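Local coordinates for sensor kinase CusS (Escherichia coli, PDB 5KU5), which senses copper and silver ions in the periplasm as a histidine kinase and phosphorylates the response regulator CusR, at residues Met37-Glu40 with Asp41-Gly45. Residues are numbered along the deposited sequence; the frame is centred on the assembly and turned at random.
Sequences MTLE and DIVSG
The flat groups that meet between Met-37 to Glu-40 and Asp-41 to Ser-44 are peptide groups, linked by backbone hydrogen bonds, most of them tilted out of the carbonyl plane. They lie toward the C-terminal part of alpha-helix 32-44, in the periplasmic sensor domain of CusS, which has the PDC fold. Each C=O from Met-37 to Glu-40 accepts the N-H of the residue four positions on. Ile-42 CG1 lies ahead of the Thr-38 carbonyl oxygen, 3.4 Å from that O. Val-43 CG2 lies ahead of Leu-39 O and off to one side, at 3.2 Å.

The bond from Val-43 N to Leu-39 O is 2.8 Å long and nearly straight, with an N-H...O angle of 166°. By contrast, Ser-44 N reaches Glu-40 O from 31° out of the carbonyl plane.

In one of two modelled conformers, the Ser-44 hydroxyl sits between its own backbone N and carbonyl carbon (chi1 65°), which folds it back over the preceding turn. There OG lies 3.1 Å from Glu-40 O and 3.0 Å from Asp-41 O. Its one proton could go to either, so this bonding is doubtful.

Two side-chain pairs run along the helix, each side by side and pointing the same way. Leu-39 CD1 meets Val-43 CG2 at 3.7 Å. Val-43 turns this methyl back toward Leu-39 because CG2 is anti to its own carbonyl carbon. The pair is buried: both side chains touch Tyr-62 of strand 60-63, and Leu-39 also packs on Leu-21 and Leu-25 of helix 2-25. Thr-38 and Ile-42 form the second, less buried pair, and both touch Val-24 of helix 2-25. Thr-38 OG1 turns back to bond Arg-34 O, while its CG2 makes a looser methyl contact, 4.0 Å from Ile-42 CD1.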
ATOM      1  N   MET A  37      16.255   4.337  12.526  1.00 30.17           N
ATOM      2  CA  MET A  37      16.495   2.941  12.156  1.00 31.29           C
ATOM      3  C   MET A  37      15.185   2.264  11.746  1.00 30.38           C
ATOM      4  O   MET A  37      15.138   1.548  10.742  1.00 30.02           O
ATOM      5  CB  MET A  37      17.140   2.187  13.323  1.00 33.08           C
ATOM      6  CG  MET A  37      17.699   0.821  12.964  1.00 34.39           C
ATOM      7  SD  MET A  37      18.672   0.097  14.302  1.00 36.90           S
ATOM      8  CE  MET A  37      20.031   1.263  14.410  1.00 36.37           C
ATOM      9  N   THR A  38      14.130   2.506  12.525  1.00 29.50           N
ATOM     10  CA  THR A  38      12.784   2.017  12.211  1.00 29.18           C
ATOM     11  C   THR A  38      12.281   2.565  10.870  1.00 28.87           C
ATOM     12  O   THR A  38      11.735   1.815  10.064  1.00 28.80           O
ATOM     13  CB  THR A  38      11.776   2.386  13.323  1.00 28.80           C
ATOM     14  OG1 THR A  38      12.291   1.978  14.598  1.00 28.75           O
ATOM     15  CG2 THR A  38      10.423   1.722  13.084  1.00 28.52           C
ATOM     16  N   LEU A  39      12.468   3.867  10.648  1.00 29.07           N
ATOM     17  CA  LEU A  39      12.115   4.517   9.378  1.00 29.47           C
ATOM     18  C   LEU A  39      12.781   3.827   8.188  1.00 29.80           C
ATOM     19  O   LEU A  39      12.115   3.469   7.217  1.00 29.59           O
ATOM     20  CB  LEU A  39      12.526   5.995   9.399  1.00 29.47           C
ATOM     21  CG  LEU A  39      12.325   6.809   8.110  1.00 29.62           C
ATOM     22  CD1 LEU A  39      10.840   7.035   7.869  1.00 29.90           C
ATOM     23  CD2 LEU A  39      13.077   8.133   8.150  1.00 29.37           C
ATOM     24  N   GLU A  40      14.096   3.657   8.285  1.00 30.44           N
ATOM     25  CA  GLU A  40      14.899   3.051   7.222  1.00 31.24           C
ATOM     26  C   GLU A  40      14.477   1.607   6.927  1.00 31.02           C
ATOM     27  O   GLU A  40      14.399   1.213   5.762  1.00 30.82           O
ATOM     28  CB  GLU A  40      16.385   3.117   7.593  1.00 31.94           C
ATOM     29  CG  GLU A  40      17.340   2.665   6.498  1.00 33.03           C
ATOM     30  CD  GLU A  40      18.796   2.964   6.812  1.00 33.66           C
ATOM     31  OE1 GLU A  40      19.652   2.143   6.426  1.00 34.64           O
ATOM     32  OE2 GLU A  40      19.094   4.010   7.435  1.00 33.53           O
ATOM     33  N   ASP A  41      14.199   0.836   7.979  1.00 30.97           N
ATOM     34  CA  ASP A  41      13.714  -0.543   7.841  1.00 30.76           C
ATOM     35  C   ASP A  41      12.388  -0.617   7.077  1.00 30.95           C
ATOM     36  O   ASP A  41      12.225  -1.468   6.203  1.00 31.32           O
ATOM     37  CB  ASP A  41      13.552  -1.199   9.219  1.00 30.67           C
ATOM     38  CG  ASP A  41      13.180  -2.674   9.129  1.00 30.49           C
ATOM     39  OD1 ASP A  41      13.999  -3.469   8.625  1.00 30.21           O
ATOM     40  OD2 ASP A  41      12.070  -3.042   9.563  1.00 30.85           O
ATOM     41  N   ILE A  42      11.458   0.275   7.411  1.00 31.01           N
ATOM     42  CA  ILE A  42      10.159   0.352   6.729  1.00 31.46           C
ATOM     43  C   ILE A  42      10.312   0.848   5.288  1.00 31.33           C
ATOM     44  O   ILE A  42       9.822   0.213   4.352  1.00 31.48           O
ATOM     45  CB  ILE A  42       9.165   1.263   7.501  1.00 31.62           C
ATOM     46  CG1 ILE A  42       8.785   0.608   8.837  1.00 31.47           C
ATOM     47  CG2 ILE A  42       7.908   1.547   6.674  1.00 31.67           C
ATOM     48  CD1 ILE A  42       8.115   1.539   9.826  1.00 31.45           C
ATOM     49  N   VAL A  43      10.994   1.979   5.132  1.00 31.75           N
ATOM     50  CA  VAL A  43      11.107   2.682   3.842  1.00 32.23           C
ATOM     51  C   VAL A  43      11.847   1.870   2.774  1.00 32.86           C
ATOM     52  O   VAL A  43      11.486   1.935   1.593  1.00 32.52           O
ATOM     53  CB  VAL A  43      11.763   4.076   4.036  1.00 32.65           C
ATOM     54  CG1 VAL A  43      12.208   4.699   2.716  1.00 32.90           C
ATOM     55  CG2 VAL A  43      10.796   5.007   4.755  1.00 32.65           C
ATOM     56  N   SER A  44      12.869   1.116   3.188  1.00 33.04           N
ATOM     57  CA  SER A  44      13.633   0.258   2.274  0.50 32.72           C
ATOM     58  C   SER A  44      12.752  -0.809   1.624  1.00 32.41           C
ATOM     59  O   SER A  44      13.006  -1.227   0.492  1.00 32.77           O
ATOM     60  CB  SER A  44      14.799  -0.414   3.008  0.50 32.82           C
ATOM     61  OG  SER A  44      14.336  -1.305   4.009  0.50 32.74           O
ATOM     62  N   GLY A  45      11.719  -1.250   2.344  1.00 31.82           N
ATOM     63  CA  GLY A  45      10.762  -2.224   1.821  1.00 30.98           C
ATOM     64  C   GLY A  45       9.787  -1.724   0.758  1.00 30.79           C
ATOM     65  O   GLY A  45       9.119  -2.545   0.120  1.00 31.12           O
TER